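Long-range contact in mandelate racemase/muconate lactonizing enzyme (Polaromonas sp., PDB 3CB3), which probably acts on acid sugars such as the bound L-glucaric acid, in a magnesium-containing active site of the mandelate racemase family of the enolase superfamily: residues S144-V149 with R330-E335. Sequence-based numbering, arbitrary orientation.
Sequences SYRDSV and REPWVE
At the edge of the small mixed sheet where strands 148-152 and 333-335 run parallel, in the barrel region of this enolase-superfamily fold, Arg146 and Val149 meet Glu331, Pro332 and Val334. Pro332 CD sits over the centre of one face of the Arg146 guanidinium, 3.4 Å from Arg146 CZ, with Glu331 CA over that same face, while Tyr145 CB lies on the other face, nearer its margin. With chi1 at 58° Arg146 CG is tucked between the two backbone arms, and a bend at chi3 (70°) swings the guanidinium over Pro332. Its NE forms a long salt bridge with Glu331 OE1 (3.5 Å), the guanidinium and carboxylate planes being 71° apart. A water in the guanidinium plane also links the pair, accepting from Arg146 NE at 2.7 Å and donating to Glu331 OE1 at 2.6 Å. Arg146 NH1 donates to Tyr328 O just ahead of the second segment, and Arg354 NH2 gives Glu331 OE1 another cationic partner, so the carboxylate probably feels two positive charges. Further along, Val149 CG1, turned away from its backbone N, touches Pro332 CG at 3.7 Å and Val334 CG2 at 3.8 Å, crossing both side chains nearly at right angles. The adjoining Glu335 touches the bound L-glucaric acid. Backbone bonds from Val334 to Arg150 and Tyr152 join the two parallel strands; Ala325 of helix 318-326 packs against Val149, Pro332 and Val334, and Val149 pairs with Met355 of antiparallel strand 354-356.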
loop_
_atom_site.group_PDB
_atom_site.type_symbol
_atom_site.label_atom_id
_atom_site.label_comp_id
_atom_site.label_asym_id
_atom_site.label_seq_id
_atom_site.Cartn_x
_atom_site.Cartn_y
_atom_site.Cartn_z
ATOM N N SER A 144 -6.761 -14.400 -26.689
ATOM C CA SER A 144 -5.669 -13.588 -27.217
ATOM C C SER A 144 -5.993 -12.902 -28.537
ATOM O O SER A 144 -6.977 -13.221 -29.204
ATOM C CB SER A 144 -4.402 -14.435 -27.378
ATOM O OG SER A 144 -4.484 -15.279 -28.509
ATOM N N TYR A 145 -5.152 -11.943 -28.893
ATOM C CA TYR A 145 -5.307 -11.186 -30.121
ATOM C C TYR A 145 -4.068 -11.390 -30.986
ATOM O O TYR A 145 -4.025 -10.938 -32.124
ATOM C CB TYR A 145 -5.451 -9.695 -29.809
ATOM C CG TYR A 145 -6.782 -9.275 -29.237
ATOM C CD1 TYR A 145 -7.791 -8.775 -30.061
ATOM C CD2 TYR A 145 -7.021 -9.331 -27.861
ATOM C CE1 TYR A 145 -8.998 -8.330 -29.530
ATOM C CE2 TYR A 145 -8.231 -8.888 -27.321
ATOM C CZ TYR A 145 -9.206 -8.387 -28.161
ATOM O OH TYR A 145 -10.370 -7.896 -27.626
ATOM N N ARG A 146 -3.065 -12.068 -30.440
ATOM C CA ARG A 146 -1.824 -12.300 -31.168
ATOM C C ARG A 146 -1.029 -13.476 -30.599
ATOM O O ARG A 146 -1.106 -13.783 -29.402
ATOM C CB ARG A 146 -0.972 -11.019 -31.144
ATOM C CG ARG A 146 -0.629 -10.511 -29.734
ATOM C CD ARG A 146 -0.105 -9.063 -29.765
ATOM N NE ARG A 146 -1.159 -8.105 -30.112
ATOM C CZ ARG A 146 -2.111 -7.702 -29.275
ATOM N NH1 ARG A 146 -2.141 -8.160 -28.034
ATOM N NH2 ARG A 146 -3.042 -6.853 -29.682
ATOM N N ASP A 147 -0.261 -14.136 -31.459
ATOM C CA ASP A 147 0.540 -15.275 -31.028
ATOM C C ASP A 147 1.952 -14.861 -30.622
ATOM O O ASP A 147 2.717 -15.673 -30.108
ATOM C CB ASP A 147 0.614 -16.325 -32.135
ATOM C CG ASP A 147 -0.751 -16.815 -32.555
ATOM O OD1 ASP A 147 -1.592 -17.070 -31.665
ATOM O OD2 ASP A 147 -0.980 -16.949 -33.774
ATOM N N SER A 148 2.293 -13.601 -30.875
ATOM C CA SER A 148 3.604 -13.063 -30.508
ATOM C C SER A 148 3.431 -11.579 -30.153
ATOM O O SER A 148 2.513 -10.920 -30.635
ATOM C CB SER A 148 4.613 -13.233 -31.657
ATOM O OG SER A 148 4.281 -12.406 -32.761
ATOM N N VAL A 149 4.326 -11.062 -29.321
ATOM C CA VAL A 149 4.255 -9.678 -28.856
ATOM C C VAL A 149 5.559 -8.932 -29.111
ATOM O O VAL A 149 6.631 -9.463 -28.851
ATOM C CB VAL A 149 3.974 -9.653 -27.328
ATOM C CG1 VAL A 149 3.875 -8.216 -26.826
ATOM C CG2 VAL A 149 2.705 -10.441 -27.023
ATOM N N ARG A 330 -5.063 -3.593 -28.381
ATOM C CA ARG A 330 -4.104 -2.839 -29.184
ATOM C C ARG A 330 -2.697 -3.393 -28.979
ATOM O O ARG A 330 -2.371 -3.876 -27.893
ATOM C CB ARG A 330 -4.189 -1.351 -28.821
ATOM C CG ARG A 330 -5.509 -0.707 -29.262
ATOM C CD ARG A 330 -5.586 0.779 -28.926
ATOM N NE ARG A 330 -5.921 1.008 -27.522
ATOM C CZ ARG A 330 -7.149 0.915 -27.015
ATOM N NH1 ARG A 330 -8.180 0.600 -27.791
ATOM N NH2 ARG A 330 -7.346 1.133 -25.721
ATOM N N GLU A 331 -1.871 -3.327 -30.022
ATOM C CA GLU A 331 -0.507 -3.857 -29.974
ATOM C C GLU A 331 0.323 -3.354 -28.796
ATOM O O GLU A 331 0.600 -2.170 -28.678
ATOM C CB GLU A 331 0.247 -3.561 -31.277
ATOM C CG GLU A 331 1.682 -4.122 -31.291
ATOM C CD GLU A 331 1.736 -5.645 -31.156
ATOM O OE1 GLU A 331 1.178 -6.324 -32.042
ATOM O OE2 GLU A 331 2.336 -6.168 -30.170
ATOM N N PRO A 332 0.728 -4.272 -27.912
ATOM C CA PRO A 332 1.529 -3.977 -26.725
ATOM C C PRO A 332 3.026 -4.193 -26.934
ATOM O O PRO A 332 3.458 -4.642 -27.997
ATOM C CB PRO A 332 0.962 -4.946 -25.704
ATOM C CG PRO A 332 0.756 -6.178 -26.545
ATOM C CD PRO A 332 0.150 -5.626 -27.830
ATOM N N TRP A 333 3.811 -3.836 -25.920
ATOM C CA TRP A 333 5.260 -4.037 -25.938
ATOM C C TRP A 333 5.611 -4.691 -24.615
ATOM O O TRP A 333 5.098 -4.291 -23.565
ATOM C CB TRP A 333 6.032 -2.718 -26.028
ATOM C CG TRP A 333 6.105 -2.107 -27.378
ATOM C CD1 TRP A 333 5.210 -1.244 -27.936
ATOM C CD2 TRP A 333 7.173 -2.251 -28.324
ATOM N NE1 TRP A 333 5.659 -0.833 -29.165
ATOM C CE2 TRP A 333 6.863 -1.436 -29.428
ATOM C CE3 TRP A 333 8.366 -2.994 -28.343
ATOM C CZ2 TRP A 333 7.706 -1.332 -30.548
ATOM C CZ3 TRP A 333 9.208 -2.892 -29.463
ATOM C CH2 TRP A 333 8.867 -2.064 -30.544
ATOM N N VAL A 334 6.469 -5.702 -24.661
ATOM C CA VAL A 334 6.893 -6.392 -23.446
ATOM C C VAL A 334 8.417 -6.368 -23.435
ATOM O O VAL A 334 9.051 -6.550 -24.474
ATOM C CB VAL A 334 6.394 -7.858 -23.417
ATOM C CG1 VAL A 334 7.071 -8.628 -22.292
ATOM C CG2 VAL A 334 4.884 -7.880 -23.206
ATOM N N GLU A 335 9.006 -6.135 -22.268
ATOM C CA GLU A 335 10.458 -6.071 -22.185
ATOM C C GLU A 335 11.073 -7.418 -21.871
ATOM O O GLU A 335 10.599 -8.145 -20.995
ATOM C CB GLU A 335 10.901 -5.044 -21.132
ATOM C CG GLU A 335 12.405 -4.769 -21.155
ATOM C CD GLU A 335 12.816 -3.579 -20.293
ATOM O OE1 GLU A 335 14.035 -3.313 -20.192
ATOM O OE2 GLU A 335 11.928 -2.908 -19.719
HETATM O O HOH W 1 -1.194 -7.283 -32.719
#